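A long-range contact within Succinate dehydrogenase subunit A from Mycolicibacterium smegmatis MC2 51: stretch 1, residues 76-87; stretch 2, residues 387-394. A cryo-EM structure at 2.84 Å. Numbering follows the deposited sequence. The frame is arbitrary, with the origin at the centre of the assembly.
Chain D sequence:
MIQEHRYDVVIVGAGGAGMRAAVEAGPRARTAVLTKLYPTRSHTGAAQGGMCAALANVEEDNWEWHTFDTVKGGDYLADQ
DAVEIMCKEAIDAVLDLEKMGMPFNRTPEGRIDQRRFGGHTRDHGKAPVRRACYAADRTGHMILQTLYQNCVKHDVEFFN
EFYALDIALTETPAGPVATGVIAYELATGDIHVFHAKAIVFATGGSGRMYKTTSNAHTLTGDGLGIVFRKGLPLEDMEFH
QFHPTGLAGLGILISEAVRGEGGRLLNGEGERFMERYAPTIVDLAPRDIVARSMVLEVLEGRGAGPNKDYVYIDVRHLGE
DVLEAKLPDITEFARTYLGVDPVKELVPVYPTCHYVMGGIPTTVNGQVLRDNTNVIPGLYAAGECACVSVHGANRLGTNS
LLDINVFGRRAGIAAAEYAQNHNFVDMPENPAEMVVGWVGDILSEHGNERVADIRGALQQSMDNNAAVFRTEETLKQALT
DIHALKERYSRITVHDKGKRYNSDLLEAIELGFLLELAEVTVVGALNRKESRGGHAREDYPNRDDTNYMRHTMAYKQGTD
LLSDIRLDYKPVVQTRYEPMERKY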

# COMPACT_ATOMS: atom_id res chain seq x y z
N TYR D 76 -11.51 53.48 -10.14
CA TYR D 76 -10.57 53.78 -11.22
C TYR D 76 -9.16 53.99 -10.68
O TYR D 76 -8.48 54.97 -10.98
CB TYR D 76 -11.05 54.98 -12.03
CG TYR D 76 -12.38 54.72 -12.68
CD1 TYR D 76 -12.53 53.70 -13.60
CD2 TYR D 76 -13.49 55.48 -12.36
CE1 TYR D 76 -13.74 53.44 -14.19
CE2 TYR D 76 -14.70 55.23 -12.95
CZ TYR D 76 -14.82 54.21 -13.86
OH TYR D 76 -16.03 53.96 -14.45
N LEU D 77 -8.73 53.03 -9.87
CA LEU D 77 -7.33 52.93 -9.47
C LEU D 77 -6.83 51.50 -9.56
O LEU D 77 -5.67 51.24 -9.22
CB LEU D 77 -7.11 53.47 -8.07
CG LEU D 77 -5.73 54.05 -7.80
CD1 LEU D 77 -5.58 55.36 -8.53
CD2 LEU D 77 -5.52 54.23 -6.33
N ALA D 78 -7.66 50.56 -9.99
CA ALA D 78 -7.23 49.19 -10.21
C ALA D 78 -6.44 49.10 -11.51
O ALA D 78 -6.43 50.02 -12.32
CB ALA D 78 -8.44 48.26 -10.25
N ASP D 79 -5.76 47.98 -11.69
CA ASP D 79 -5.04 47.71 -12.93
C ASP D 79 -5.86 46.75 -13.77
O ASP D 79 -6.17 45.64 -13.32
CB ASP D 79 -3.65 47.14 -12.65
CG ASP D 79 -2.72 48.15 -12.03
OD1 ASP D 79 -2.94 49.36 -12.23
OD2 ASP D 79 -1.76 47.74 -11.34
N GLN D 80 -6.22 47.17 -14.98
CA GLN D 80 -7.18 46.41 -15.76
C GLN D 80 -6.62 45.05 -16.18
O GLN D 80 -7.39 44.08 -16.28
CB GLN D 80 -7.62 47.20 -16.99
CG GLN D 80 -8.83 48.09 -16.76
CD GLN D 80 -8.47 49.44 -16.21
OE1 GLN D 80 -7.30 49.77 -16.12
NE2 GLN D 80 -9.47 50.23 -15.87
N ASP D 81 -5.32 44.95 -16.42
CA ASP D 81 -4.72 43.65 -16.73
C ASP D 81 -4.92 42.68 -15.58
O ASP D 81 -5.32 41.52 -15.77
CB ASP D 81 -3.24 43.80 -17.05
CG ASP D 81 -2.51 44.69 -16.05
OD1 ASP D 81 -3.11 45.06 -15.02
OD2 ASP D 81 -1.33 45.02 -16.30
N ALA D 82 -4.65 43.14 -14.36
CA ALA D 82 -4.80 42.29 -13.18
C ALA D 82 -6.26 41.93 -12.95
O ALA D 82 -6.56 40.79 -12.58
CB ALA D 82 -4.23 42.99 -11.96
N VAL D 83 -7.17 42.87 -13.17
CA VAL D 83 -8.59 42.59 -12.97
C VAL D 83 -9.07 41.53 -13.96
O VAL D 83 -9.78 40.58 -13.60
CB VAL D 83 -9.42 43.87 -13.10
CG1 VAL D 83 -10.88 43.55 -13.00
CG2 VAL D 83 -9.02 44.84 -12.03
N GLU D 84 -8.70 41.70 -15.23
CA GLU D 84 -8.97 40.70 -16.26
C GLU D 84 -8.49 39.32 -15.84
O GLU D 84 -9.26 38.34 -15.90
CB GLU D 84 -8.27 41.11 -17.55
CG GLU D 84 -8.39 40.13 -18.69
CD GLU D 84 -7.61 40.59 -19.91
OE1 GLU D 84 -7.00 41.67 -19.86
OE2 GLU D 84 -7.61 39.85 -20.91
N ILE D 85 -7.22 39.22 -15.44
CA ILE D 85 -6.68 37.93 -15.07
C ILE D 85 -7.45 37.35 -13.90
O ILE D 85 -7.79 36.15 -13.89
CB ILE D 85 -5.18 38.05 -14.75
CG1 ILE D 85 -4.41 38.43 -16.01
CG2 ILE D 85 -4.64 36.75 -14.22
CD1 ILE D 85 -2.95 38.64 -15.79
N MET D 86 -7.78 38.18 -12.91
CA MET D 86 -8.47 37.68 -11.73
C MET D 86 -9.80 37.06 -12.10
O MET D 86 -10.12 35.97 -11.63
CB MET D 86 -8.69 38.79 -10.70
CG MET D 86 -9.33 38.24 -9.44
SD MET D 86 -9.66 39.42 -8.14
CE MET D 86 -11.16 40.18 -8.74
N CYS D 87 -10.59 37.71 -12.95
CA CYS D 87 -11.91 37.17 -13.25
C CYS D 87 -11.82 35.90 -14.11
O CYS D 87 -12.42 34.84 -13.78
CB CYS D 87 -12.75 38.24 -13.92
SG CYS D 87 -12.87 39.72 -12.91
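Stretch 2 387-394: CVSVHGAN

Stretch 2 crosses the start of the helix in stretch 1 as an irregular segment, without regular helix or strand over most of its length, and turns at its far end through a type II' beta turn from His391 to Asn394. The two stretches run in broadly opposite senses: Leu77 meets Gly392 and Ala393, whereas Ala82, further along, meets Val388 and Val390.

Tyr76 points away, so contact begins at Leu77. Its CB lies 4.0 Å from CB of Ala393, a small apolar pairing with a residue of the turn itself. Here the backbones come close: CA of Ala78 and CA of Gly392 are 3.9 Å apart. Glycine suits this place twice over, since its phi of 67° is one that glycine adopts easily, and a CB would lie only 2.6 Å from N of Ala78 and 2.9 Å from C of Leu77. Ala78 is compact too; its CB approaches O of Val390 to 3.3 Å, while its CA makes a C-H...O contact of 3.4 Å with O of Ser389.

The same carbonyl accepts the one hydrogen bond between the stretches, from N of Asp79 to O of Ser389, at 2.9 Å and 158°. Asp79 occupies the N-cap position, but its side chain makes no capping bond; its backbone NH, lying before the helix, is free to bind stretch 2.

From Gln80 the helix carries successive side chains in different directions. Gln80 points away, and Ala82 returns to the contact, its CB 3.7 Å from CG1 of Val388 and 4.0 Å from CG2 of Val390. The short methyl lets both valines approach the helix. Val83 adds a looser contact, CG2 to CG1 of Val390 at 4.4 Å. One turn beyond Ala82, Met86 reaches back with an extended chi1 and chi2, both t, bringing SD within 3.4 Å of CG1 of Val390.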

# COMPACT_ATOMS: atom_id res chain seq x y z
N CYS D 387 -0.12 43.84 -3.06
CA CYS D 387 -0.88 44.86 -3.77
C CYS D 387 -0.55 44.71 -5.24
O CYS D 387 0.30 45.42 -5.77
CB CYS D 387 -0.55 46.24 -3.25
SG CYS D 387 -1.29 47.58 -4.16
N VAL D 388 -1.23 43.78 -5.90
CA VAL D 388 -1.26 43.76 -7.35
C VAL D 388 -2.09 44.90 -7.89
O VAL D 388 -2.00 45.24 -9.07
CB VAL D 388 -1.81 42.40 -7.82
CG1 VAL D 388 -1.70 42.25 -9.32
CG2 VAL D 388 -1.11 41.27 -7.12
N SER D 389 -2.87 45.54 -7.00
CA SER D 389 -3.84 46.58 -7.34
C SER D 389 -4.97 46.01 -8.18
O SER D 389 -5.29 46.51 -9.26
CB SER D 389 -3.18 47.78 -8.02
OG SER D 389 -2.60 47.38 -9.24
N VAL D 390 -5.57 44.94 -7.67
CA VAL D 390 -6.83 44.45 -8.19
C VAL D 390 -8.00 45.26 -7.66
O VAL D 390 -8.92 45.59 -8.40
CB VAL D 390 -6.99 42.97 -7.84
CG1 VAL D 390 -8.29 42.47 -8.37
CG2 VAL D 390 -5.85 42.17 -8.39
N HIS D 391 -7.96 45.57 -6.37
CA HIS D 391 -9.03 46.31 -5.72
C HIS D 391 -8.90 47.81 -5.88
O HIS D 391 -9.90 48.52 -5.74
CB HIS D 391 -9.07 45.96 -4.23
CG HIS D 391 -8.90 44.50 -3.95
ND1 HIS D 391 -9.88 43.58 -4.23
CD2 HIS D 391 -7.88 43.81 -3.41
CE1 HIS D 391 -9.47 42.38 -3.88
NE2 HIS D 391 -8.25 42.49 -3.38
N GLY D 392 -7.71 48.31 -6.15
CA GLY D 392 -7.54 49.72 -6.39
C GLY D 392 -7.79 50.58 -5.17
O GLY D 392 -7.05 50.50 -4.20
N ALA D 393 -8.84 51.39 -5.22
CA ALA D 393 -9.12 52.35 -4.17
C ALA D 393 -10.31 51.96 -3.31
O ALA D 393 -10.65 52.69 -2.38
CB ALA D 393 -9.36 53.74 -4.76
N ASN D 394 -10.95 50.84 -3.61
CA ASN D 394 -12.05 50.36 -2.79
C ASN D 394 -12.28 48.90 -3.15
O ASN D 394 -12.27 48.54 -4.32
CB ASN D 394 -13.32 51.16 -3.01
CG ASN D 394 -14.50 50.58 -2.28
OD1 ASN D 394 -15.11 49.62 -2.73
ND2 ASN D 394 -14.81 51.16 -1.13